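PDB 3BGU: stress-response A/B barrel domain-containing protein from Thermobifida fusca, which is of unknown function but forms a dimer of ferredoxin-like subunits whose pocket holds nitrobenzene in the crystal, consistent with binding of a small ligand. Local coordinates for residues I22-L27 against A107-V112; F28-T33 against A103-D108; K48-I53 against H92-A97. All blocks are in the same frame, centred on the assembly; numbering follows the deposited sequence.

Contact 1: residues I22-L27 against A107-V112; sequences IRHIAL and ADRVAV. With NBZ (nitrobenzene), chain N; EDO (1,2-ethanediol), chain I.
His24 and Arg109 reach over from neighbouring strands to grip the nitro group of nitrobenzene. The strands, 21-30 and 106-115, run antiparallel in the four-stranded sheet of a ferredoxin-like, stress-responsive A/B barrel domain. Arg109 NE donates to NBZ O1 at 2.7 Å. Its NH2 takes the other nitro oxygen, NBZ O2, at 2.9 Å, with a nearly straight N-H...O angle of 172°. The nitro group thus lies at the edge of the guanidinium, near its plane. A second bond to NBZ O2 comes from His24 NE2 at 2.8 Å, near the imidazole plane, and is more bent. The two flat groups are only 19° apart in tilt, and Arg109 NH2 lies at the edge of the ring, 3.7 Å from His24 CE1. Ala26 CB lies over one face of the nitro group, 3.4 Å from NBZ O2. It puts a methyl against the nitro group between the two polar side chains.

Arg109 leaves its strand with CG anti to the backbone N and stays extended from CG to NE, which brings NE and NH2 to the nitro group. A bond between His24 ND1 and Gln113 NE2 helps to hold the rotation of the imidazole.

The backbone sets these residues in register. Ile25 pairs with Val112 and Leu27 with Val110, each as a hydrogen-bonded pair. Between them Ala26 faces Ala111 as a non-hydrogen-bonded pair. The side chains of Ile25, Leu27, Val110 and Val112 fill the sheet face turned from the ligand. There Ile25 packs on Val77 of the second subunit and Val110 on its Tyr72. The straightest of the four backbone bonds is Leu27 N to Val110 O, 2.8 Å.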
loop_
_atom_site.group_PDB
_atom_site.type_symbol
_atom_site.label_atom_id
_atom_site.label_comp_id
_atom_site.label_asym_id
_atom_site.label_seq_id
_atom_site.Cartn_x
_atom_site.Cartn_y
_atom_site.Cartn_z
ATOM N N ILE A 22 5.443 -10.577 4.243
ATOM C CA ILE A 22 5.292 -9.240 4.804
ATOM C C ILE A 22 5.092 -8.291 3.663
ATOM O O ILE A 22 5.960 -8.180 2.771
ATOM C CB ILE A 22 6.522 -8.811 5.610
ATOM C CG1 ILE A 22 6.763 -9.742 6.798
ATOM C CG2 ILE A 22 6.373 -7.362 6.082
ATOM C CD1 ILE A 22 7.982 -9.476 7.549
ATOM N N ARG A 23 3.966 -7.601 3.653
ATOM C CA ARG A 23 3.755 -6.503 2.710
ATOM C C ARG A 23 4.162 -5.179 3.351
ATOM O O ARG A 23 3.617 -4.762 4.334
ATOM C CB ARG A 23 2.342 -6.466 2.155
ATOM C CG ARG A 23 2.043 -5.241 1.352
ATOM C CD ARG A 23 0.863 -5.498 0.379
ATOM N NE ARG A 23 1.266 -6.427 -0.672
ATOM C CZ ARG A 23 0.433 -6.855 -1.617
ATOM N NH1 ARG A 23 -0.797 -6.399 -1.656
ATOM N NH2 ARG A 23 0.879 -7.687 -2.530
ATOM N N HIS A 24 5.223 -4.607 2.818
ATOM C CA HIS A 24 5.661 -3.259 3.167
ATOM C C HIS A 24 5.017 -2.269 2.207
ATOM O O HIS A 24 5.076 -2.414 0.962
ATOM C CB HIS A 24 7.176 -3.141 3.027
ATOM C CG HIS A 24 7.658 -1.726 3.026
ATOM N ND1 HIS A 24 7.539 -0.943 4.150
ATOM C CD2 HIS A 24 8.232 -0.941 2.076
ATOM C CE1 HIS A 24 7.989 0.264 3.891
ATOM N NE2 HIS A 24 8.408 0.298 2.637
ATOM N N ILE A 25 4.507 -1.189 2.770
ATOM C CA ILE A 25 3.987 -0.059 2.017
ATOM C C ILE A 25 4.545 1.236 2.572
ATOM O O ILE A 25 4.534 1.465 3.812
ATOM C CB ILE A 25 2.497 0.043 2.082
ATOM C CG1 ILE A 25 1.894 -1.206 1.400
ATOM C CG2 ILE A 25 1.954 1.289 1.370
ATOM C CD1 ILE A 25 0.387 -1.453 1.775
ATOM N N ALA A 26 4.990 2.091 1.666
ATOM C CA ALA A 26 5.270 3.492 1.978
ATOM C C ALA A 26 4.554 4.427 1.014
ATOM O O ALA A 26 4.596 4.217 -0.185
ATOM C CB ALA A 26 6.778 3.767 1.930
ATOM N N LEU A 27 3.911 5.450 1.581
ATOM C CA LEU A 27 3.293 6.513 0.791
ATOM C C LEU A 27 4.066 7.824 1.028
ATOM O O LEU A 27 4.394 8.141 2.175
ATOM C CB LEU A 27 1.833 6.717 1.128
ATOM C CG LEU A 27 0.950 5.476 1.095
ATOM C CD1 LEU A 27 -0.519 5.812 1.395
ATOM C CD2 LEU A 27 1.044 4.713 -0.259
ATOM N N ALA A 107 7.979 15.678 1.760
ATOM C CA ALA A 107 7.296 16.503 2.745
ATOM C C ALA A 107 6.780 15.590 3.845
ATOM O O ALA A 107 6.789 15.941 5.036
ATOM C CB ALA A 107 6.149 17.314 2.105
ATOM N N ASP A 108 6.350 14.387 3.449
ATOM C CA ASP A 108 5.990 13.385 4.378
ATOM C C ASP A 108 6.115 11.977 3.792
ATOM O O ASP A 108 6.122 11.794 2.583
ATOM C CB ASP A 108 4.586 13.598 4.859
ATOM C CG ASP A 108 4.285 12.753 6.029
ATOM O OD1 ASP A 108 5.235 12.478 6.852
ATOM O OD2 ASP A 108 3.116 12.362 6.113
ATOM N N ARG A 109 6.238 11.016 4.697
ATOM C CA ARG A 109 6.271 9.583 4.341
ATOM C C ARG A 109 5.527 8.819 5.436
ATOM O O ARG A 109 5.825 9.032 6.635
ATOM C CB ARG A 109 7.688 9.065 4.290
ATOM C CG ARG A 109 7.867 7.568 4.125
ATOM C CD ARG A 109 9.312 7.106 4.323
ATOM N NE ARG A 109 9.406 5.661 4.254
ATOM C CZ ARG A 109 9.197 4.844 5.291
ATOM N NH1 ARG A 109 8.862 5.312 6.492
ATOM N NH2 ARG A 109 9.268 3.520 5.153
ATOM N N VAL A 110 4.566 7.951 5.073
ATOM C CA VAL A 110 3.909 7.133 6.056
ATOM C C VAL A 110 4.042 5.701 5.591
ATOM O O VAL A 110 3.964 5.420 4.368
ATOM C CB VAL A 110 2.436 7.499 6.206
ATOM C CG1 VAL A 110 1.714 6.449 7.087
ATOM C CG2 VAL A 110 2.245 8.903 6.754
ATOM N N ALA A 111 4.269 4.792 6.524
ATOM C CA ALA A 111 4.550 3.378 6.195
ATOM C C ALA A 111 3.781 2.431 7.168
ATOM O O ALA A 111 3.477 2.756 8.341
ATOM C CB ALA A 111 6.053 3.104 6.276
ATOM N N VAL A 112 3.538 1.230 6.635
ATOM C CA VAL A 112 3.039 0.081 7.372
ATOM C C VAL A 112 3.722 -1.162 6.789
ATOM O O VAL A 112 3.925 -1.270 5.569
ATOM C CB VAL A 112 1.464 -0.062 7.266
ATOM C CG1 VAL A 112 0.995 -1.427 7.726
ATOM C CG2 VAL A 112 0.755 1.057 8.085
HETATM C C1 NBZ N . 10.951 1.585 0.096
HETATM C C2 NBZ N . 11.560 1.103 -1.053
HETATM C C3 NBZ N . 12.288 1.926 -1.863
HETATM C C4 NBZ N . 12.489 3.236 -1.476
HETATM C C5 NBZ N . 11.893 3.758 -0.331
HETATM C C6 NBZ N . 11.135 2.914 0.495
HETATM N N1 NBZ N . 10.534 3.386 1.685
HETATM O O1 NBZ N . 10.505 4.588 1.982
HETATM O O2 NBZ N . 9.974 2.595 2.478
HETATM C C1 EDO I . 4.877 9.655 9.386
HETATM O O1 EDO I . 4.279 10.849 8.914
HETATM C C2 EDO I . 4.733 9.268 10.859
HETATM O O2 EDO I . 4.266 10.317 11.742
#

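Contact 2: residues F28-T33 against A103-D108; sequences FRWNDT and APMLAD. With NBZ (nitrobenzene), chain N; EDO (1,2-ethanediol), chain I; EDO (1,2-ethanediol), chain J.
A classic beta bulge breaks the pairing here: Ala107 and Asp108 both face Arg29. Arg29 O accepts from both of their amides, from Ala107 N at 2.7 Å and from Asp108 N at 3.1 Å. In the Arg29 conformer modelled here, one of two, Ala107 CB lies over the centre of one face of the guanidinium, 3.9 Å from Arg29 CZ.

Past the bulge Asn31 ties 28-33 to the segment leaving helix 93-102. Its backbone N donates to Met105 O at 2.8 Å. Its amide ND2 reaches Pro104 O at 2.9 Å and, weakly, Leu106 O. CG sits between the backbone N and the carbonyl carbon (chi1 60°), which turns the amide to these carbonyls. Replacing Asn31 with a leucine would probably leave Pro104 O and Leu106 O without this amide donor and loosen the tie between the two segments.

Selenomethionine Met105 runs alongside Trp30. Its CE rests over the six-membered ring, 4.0 Å from the centroid, in a CH-pi contact. Leu106 CD2 touches Phe28 CB at 3.6 Å. Trp30 also packs on Val39, and Met105 on Gln38 and Val42, all of helix 36-48, while Phe28 lies against Phe74 and Val76 of strand 74-81.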
loop_
_atom_site.group_PDB
_atom_site.type_symbol
_atom_site.label_atom_id
_atom_site.label_comp_id
_atom_site.label_asym_id
_atom_site.label_seq_id
_atom_site.Cartn_x
_atom_site.Cartn_y
_atom_site.Cartn_z
ATOM N N PHE A 28 4.379 8.504 -0.071
ATOM C CA PHE A 28 5.121 9.739 -0.080
ATOM C C PHE A 28 4.251 10.921 -0.491
ATOM O O PHE A 28 3.432 10.830 -1.412
ATOM C CB PHE A 28 6.272 9.678 -1.069
ATOM C CG PHE A 28 7.150 8.487 -0.935
ATOM C CD1 PHE A 28 7.530 7.971 0.299
ATOM C CD2 PHE A 28 7.702 7.926 -2.086
ATOM C CE1 PHE A 28 8.368 6.809 0.306
ATOM C CE2 PHE A 28 8.500 6.792 -2.062
ATOM C CZ PHE A 28 8.839 6.241 -0.883
ATOM N N ARG A 29 4.507 12.046 0.170
ATOM C CA ARG A 29 3.961 13.383 -0.154
ATOM C C ARG A 29 5.168 14.271 -0.478
ATOM O O ARG A 29 6.003 14.528 0.403
ATOM C CB ARG A 29 3.208 13.942 1.053
ATOM C CG ARG A 29 2.700 15.396 0.914
ATOM C CD ARG A 29 1.659 15.750 2.007
ATOM N NE ARG A 29 2.277 16.296 3.208
ATOM C CZ ARG A 29 2.520 17.597 3.401
ATOM N NH1 ARG A 29 2.171 18.491 2.489
ATOM N NH2 ARG A 29 3.074 18.003 4.525
ATOM N N TRP A 30 5.282 14.732 -1.722
ATOM C CA TRP A 30 6.458 15.488 -2.148
ATOM C C TRP A 30 6.445 16.861 -1.506
ATOM O O TRP A 30 5.366 17.361 -1.158
ATOM C CB TRP A 30 6.535 15.624 -3.654
ATOM C CG TRP A 30 6.493 14.348 -4.420
ATOM C CD1 TRP A 30 5.665 14.056 -5.472
ATOM C CD2 TRP A 30 7.304 13.186 -4.219
ATOM N NE1 TRP A 30 5.940 12.842 -5.945
ATOM C CE2 TRP A 30 6.927 12.254 -5.191
ATOM C CE3 TRP A 30 8.353 12.853 -3.330
ATOM C CZ2 TRP A 30 7.553 11.019 -5.314
ATOM C CZ3 TRP A 30 8.950 11.602 -3.432
ATOM C CH2 TRP A 30 8.517 10.683 -4.403
ATOM N N ASN A 31 7.637 17.441 -1.345
ATOM C CA ASN A 31 7.741 18.830 -0.917
ATOM C C ASN A 31 7.715 19.726 -2.193
ATOM O O ASN A 31 7.565 19.221 -3.312
ATOM C CB ASN A 31 8.953 19.043 0.027
ATOM C CG ASN A 31 10.231 18.690 -0.607
ATOM O OD1 ASN A 31 10.433 18.980 -1.777
ATOM N ND2 ASN A 31 11.167 18.118 0.176
ATOM N N ASP A 32 7.825 21.049 -2.012
ATOM C CA ASP A 32 7.732 22.037 -3.120
ATOM C C ASP A 32 8.903 21.930 -4.085
ATOM O O ASP A 32 8.841 22.400 -5.222
ATOM C CB ASP A 32 7.740 23.470 -2.572
ATOM C CG ASP A 32 6.485 23.810 -1.802
ATOM O OD1 ASP A 32 5.475 23.142 -2.033
ATOM O OD2 ASP A 32 6.505 24.769 -0.994
ATOM N N THR A 33 9.981 21.348 -3.585
ATOM C CA THR A 33 11.210 21.104 -4.343
ATOM C C THR A 33 10.992 20.227 -5.585
ATOM O O THR A 33 11.750 20.320 -6.544
ATOM C CB THR A 33 12.268 20.445 -3.402
ATOM O OG1 THR A 33 13.316 21.380 -3.123
ATOM C CG2 THR A 33 12.823 19.103 -3.954
ATOM N N ALA A 103 14.807 10.833 -0.086
ATOM C CA ALA A 103 14.762 11.607 1.164
ATOM C C ALA A 103 14.619 13.139 0.999
ATOM O O ALA A 103 13.758 13.756 1.625
ATOM C CB ALA A 103 15.953 11.240 2.055
ATOM N N PRO A 104 15.432 13.778 0.140
ATOM C CA PRO A 104 15.340 15.238 -0.034
ATOM C C PRO A 104 14.043 15.724 -0.680
ATOM O O PRO A 104 13.690 16.889 -0.584
ATOM C CB PRO A 104 16.548 15.568 -0.928
ATOM C CG PRO A 104 17.320 14.354 -1.073
ATOM C CD PRO A 104 16.512 13.195 -0.667
HETATM N N MSE A 105 13.327 14.805 -1.313
HETATM C CA MSE A 105 12.087 15.118 -1.989
HETATM C C MSE A 105 10.844 15.096 -1.095
HETATM O O MSE A 105 9.763 15.555 -1.515
HETATM C CB MSE A 105 11.907 14.090 -3.080
HETATM C CG MSE A 105 13.031 14.069 -4.027
HETATM SE SE MSE A 105 12.771 12.647 -5.297
HETATM C CE MSE A 105 11.194 13.272 -6.257
ATOM N N LEU A 106 10.978 14.606 0.137
ATOM C CA LEU A 106 9.822 14.304 0.980
ATOM C C LEU A 106 9.299 15.461 1.806
ATOM O O LEU A 106 10.066 16.141 2.473
ATOM C CB LEU A 106 10.157 13.156 1.930
ATOM C CG LEU A 106 10.347 11.786 1.251
ATOM C CD1 LEU A 106 10.839 10.707 2.262
ATOM C CD2 LEU A 106 9.111 11.291 0.531
ATOM N N ALA A 107 7.979 15.678 1.760
ATOM C CA ALA A 107 7.296 16.503 2.745
ATOM C C ALA A 107 6.780 15.590 3.845
ATOM O O ALA A 107 6.789 15.941 5.036
ATOM C CB ALA A 107 6.149 17.314 2.105
ATOM N N ASP A 108 6.350 14.387 3.449
ATOM C CA ASP A 108 5.990 13.385 4.378
ATOM C C ASP A 108 6.115 11.977 3.792
ATOM O O ASP A 108 6.122 11.794 2.583
ATOM C CB ASP A 108 4.586 13.598 4.859
ATOM C CG ASP A 108 4.285 12.753 6.029
ATOM O OD1 ASP A 108 5.235 12.478 6.852
ATOM O OD2 ASP A 108 3.116 12.362 6.113
HETATM C C1 NBZ N . 10.951 1.585 0.096
HETATM C C2 NBZ N . 11.560 1.103 -1.053
HETATM C C3 NBZ N . 12.288 1.926 -1.863
HETATM C C4 NBZ N . 12.489 3.236 -1.476
HETATM C C5 NBZ N . 11.893 3.758 -0.331
HETATM C C6 NBZ N . 11.135 2.914 0.495
HETATM N N1 NBZ N . 10.534 3.386 1.685
HETATM O O1 NBZ N . 10.505 4.588 1.982
HETATM O O2 NBZ N . 9.974 2.595 2.478
HETATM C C1 EDO I . 4.877 9.655 9.386
HETATM O O1 EDO I . 4.279 10.849 8.914
HETATM C C2 EDO I . 4.733 9.268 10.859
HETATM O O2 EDO I . 4.266 10.317 11.742
HETATM C C1 EDO J . 3.040 18.281 -5.142
HETATM O O1 EDO J . 3.086 19.533 -4.451
HETATM C C2 EDO J . 2.761 17.228 -4.098
HETATM O O2 EDO J . 2.809 17.815 -2.782
#

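Contact 3: residues K48-I53 against H92-A97; sequences KLPAAI and HPDHRA. With NBZ (nitrobenzene), chain N; EDO (1,2-ethanediol), chain G; EDO (1,2-ethanediol), chain E.
The backbone of 48-53 leaves helical geometry at Leu49, passes the first turn of helix 93-102 with Leu49 CA 4.8 Å from Asp94 CA, and makes an inverse gamma turn at Ala52, where Ile53 N bonds to Ala51 O. Asp94 stands at the centre of the contact. Its OD2 accepts from Ala51 N at 2.9 Å, although the place of that oxygen is less sure. CG lies anti to the carbonyl carbon, beside the backbone N (chi1 -80°), and this swings the carboxylate across to the loop. The side chain of Pro50 runs alongside it. Leu49 passes it at a slant and sets CD1 against Ala97 CB at 4.0 Å, one helical turn further on.

Ala51 is wedged between Asp94 and His92. Its CB touches Asp94 CB at 3.8 Å. Its CA sits over one face of the imidazole, 4.0 Å from the ring centroid, as a CH-pi contact. On the opposite face of that ring lies Pro93 CD. Ile53 CG2 makes a close van der Waals contact with His92 CD2, 3.4 Å away.

A bond from Asp94 N to His92 ND1, 3.0 Å and near the ring plane, holds the imidazole. In this crystal NE2 is hydrogen-bonded to O2 of 1,2-ethanediol (chain G), a probable crystallisation additive. Outside the two segments, Ala51 packs on Tyr89 and Ile53 on Ala88, both of helix 82-91.

His95 points its ring to the ligand, with CE1 3.5 Å from NBZ C2. His92 is the N-cap of helix 93-102, its side chain closing the first turn, and His95 on that turn helps to line the nitrobenzene pocket.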
loop_
_atom_site.group_PDB
_atom_site.type_symbol
_atom_site.label_atom_id
_atom_site.label_comp_id
_atom_site.label_asym_id
_atom_site.label_seq_id
_atom_site.Cartn_x
_atom_site.Cartn_y
_atom_site.Cartn_z
ATOM N N LYS A 48 15.343 0.140 -11.250
ATOM C CA LYS A 48 16.732 -0.366 -11.453
ATOM C C LYS A 48 17.520 -0.694 -10.161
ATOM O O LYS A 48 18.460 -1.462 -10.209
ATOM C CB LYS A 48 17.536 0.558 -12.392
ATOM C CG LYS A 48 16.856 0.631 -13.790
ATOM C CD LYS A 48 17.837 0.969 -14.908
ATOM C CE LYS A 48 17.067 1.226 -16.198
ATOM N NZ LYS A 48 17.937 1.498 -17.346
ATOM N N LEU A 49 17.098 -0.124 -9.043
ATOM C CA LEU A 49 17.633 -0.395 -7.716
ATOM C C LEU A 49 16.611 -1.084 -6.800
ATOM O O LEU A 49 16.384 -0.669 -5.671
ATOM C CB LEU A 49 18.039 0.952 -7.072
ATOM C CG LEU A 49 19.205 1.656 -7.718
ATOM C CD1 LEU A 49 19.309 3.081 -7.139
ATOM C CD2 LEU A 49 20.544 0.936 -7.542
ATOM N N PRO A 50 16.042 -2.199 -7.230
ATOM C CA PRO A 50 14.941 -2.714 -6.457
ATOM C C PRO A 50 15.308 -3.484 -5.154
ATOM O O PRO A 50 14.424 -3.896 -4.413
ATOM C CB PRO A 50 14.297 -3.695 -7.441
ATOM C CG PRO A 50 15.384 -4.238 -8.130
ATOM C CD PRO A 50 16.308 -3.071 -8.371
ATOM N N ALA A 51 16.595 -3.772 -4.952
ATOM C CA ALA A 51 17.096 -4.635 -3.877
ATOM C C ALA A 51 16.459 -6.033 -3.995
ATOM O O ALA A 51 15.821 -6.558 -3.052
ATOM C CB ALA A 51 16.857 -3.996 -2.520
ATOM N N ALA A 52 16.607 -6.604 -5.201
ATOM C CA ALA A 52 15.950 -7.854 -5.595
ATOM C C ALA A 52 16.657 -9.109 -5.047
ATOM O O ALA A 52 17.085 -10.029 -5.767
ATOM C CB ALA A 52 15.753 -7.933 -7.069
ATOM N N ILE A 53 16.774 -9.137 -3.723
ATOM C CA ILE A 53 17.214 -10.322 -2.998
ATOM C C ILE A 53 16.152 -11.427 -3.177
ATOM O O ILE A 53 15.004 -11.117 -3.500
ATOM C CB ILE A 53 17.433 -10.012 -1.493
ATOM C CG1 ILE A 53 16.176 -9.467 -0.807
ATOM C CG2 ILE A 53 18.538 -8.964 -1.349
ATOM C CD1 ILE A 53 16.329 -9.296 0.720
ATOM N N HIS A 92 20.153 -3.500 2.143
ATOM C CA HIS A 92 20.760 -3.773 0.852
ATOM C C HIS A 92 21.231 -2.460 0.236
ATOM O O HIS A 92 20.565 -1.433 0.338
ATOM C CB HIS A 92 19.749 -4.456 -0.063
ATOM C CG HIS A 92 20.338 -5.046 -1.300
ATOM N ND1 HIS A 92 20.619 -4.288 -2.418
ATOM C CD2 HIS A 92 20.593 -6.333 -1.638
ATOM C CE1 HIS A 92 21.096 -5.087 -3.364
ATOM N NE2 HIS A 92 21.083 -6.333 -2.916
ATOM N N PRO A 93 22.406 -2.461 -0.386
ATOM C CA PRO A 93 22.822 -1.241 -0.984
ATOM C C PRO A 93 21.864 -0.554 -1.971
ATOM O O PRO A 93 21.827 0.691 -2.018
ATOM C CB PRO A 93 24.138 -1.658 -1.694
ATOM C CG PRO A 93 24.477 -2.938 -1.236
ATOM C CD PRO A 93 23.356 -3.563 -0.548
ATOM N N ASP A 94 21.127 -1.332 -2.763
ATOM C CA ASP A 94 20.159 -0.739 -3.696
ATOM C C ASP A 94 19.172 0.115 -2.891
ATOM O O ASP A 94 18.762 1.215 -3.296
ATOM C CB ASP A 94 19.299 -1.807 -4.365
ATOM C CG ASP A 94 19.937 -2.523 -5.522
ATOM O OD1 ASP A 94 21.151 -2.437 -5.786
ATOM O OD2 ASP A 94 19.140 -3.154 -6.252
ATOM N N HIS A 95 18.706 -0.459 -1.779
ATOM C CA HIS A 95 17.726 0.172 -0.977
ATOM C C HIS A 95 18.220 1.444 -0.319
ATOM O O HIS A 95 17.525 2.465 -0.324
ATOM C CB HIS A 95 17.219 -0.834 0.053
ATOM C CG HIS A 95 16.099 -0.316 0.874
ATOM N ND1 HIS A 95 14.822 -0.210 0.375
ATOM C CD2 HIS A 95 16.065 0.184 2.130
ATOM C CE1 HIS A 95 14.028 0.263 1.324
ATOM N NE2 HIS A 95 14.755 0.509 2.399
ATOM N N ARG A 96 19.438 1.414 0.223
ATOM C CA ARG A 96 19.994 2.617 0.800
ATOM C C ARG A 96 20.192 3.680 -0.281
ATOM O O ARG A 96 19.931 4.847 -0.047
ATOM C CB ARG A 96 21.295 2.328 1.503
ATOM C CG ARG A 96 21.186 1.419 2.686
ATOM C CD ARG A 96 22.543 1.130 3.321
ATOM N NE ARG A 96 23.538 0.612 2.379
ATOM C CZ ARG A 96 24.544 1.315 1.845
ATOM N NH1 ARG A 96 24.714 2.605 2.133
ATOM N NH2 ARG A 96 25.383 0.719 0.996
ATOM N N ALA A 97 20.584 3.286 -1.497
ATOM C CA ALA A 97 20.699 4.273 -2.594
ATOM C C ALA A 97 19.340 4.878 -2.971
ATOM O O ALA A 97 19.222 6.073 -3.211
ATOM C CB ALA A 97 21.342 3.640 -3.790
HETATM C C1 NBZ N . 10.951 1.585 0.096
HETATM C C2 NBZ N . 11.560 1.103 -1.053
HETATM C C3 NBZ N . 12.288 1.926 -1.863
HETATM C C4 NBZ N . 12.489 3.236 -1.476
HETATM C C5 NBZ N . 11.893 3.758 -0.331
HETATM C C6 NBZ N . 11.135 2.914 0.495
HETATM N N1 NBZ N . 10.534 3.386 1.685
HETATM O O1 NBZ N . 10.505 4.588 1.982
HETATM O O2 NBZ N . 9.974 2.595 2.478
HETATM C C1 EDO G . 20.182 -8.503 -5.892
HETATM O O1 EDO G . 20.890 -7.275 -6.044
HETATM C C2 EDO G . 20.920 -9.414 -4.917
HETATM O O2 EDO G . 21.897 -8.690 -4.161
HETATM C C1 EDO E . 11.103 -0.977 -5.262
HETATM O O1 EDO E . 12.367 -0.553 -5.813
HETATM C C2 EDO E . 11.297 -2.450 -4.998
HETATM O O2 EDO E . 12.075 -2.672 -3.843
#

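Contacts 1 and 2 continue each other along strands 21-30 and 106-115. They share Ala107 and Asp108, and their centres are about 13 Å apart. They touch where Arg109 CG packs on Phe28 CD1 at 3.9 Å. Contact 3 lies on the other side of the chain's centre from contact 1, with centres about 17 Å apart and nearest atoms about 6 Å apart. It is about 20 Å from contact 2, centre to centre. Nitrobenzene touches all three contacts. Contact 1 holds its nitro group, Phe28 of contact 2 brings a ring edge to the same group, and His95 of contact 3 meets its ring. Helix 93-102 leads from contact 3 into 103-108.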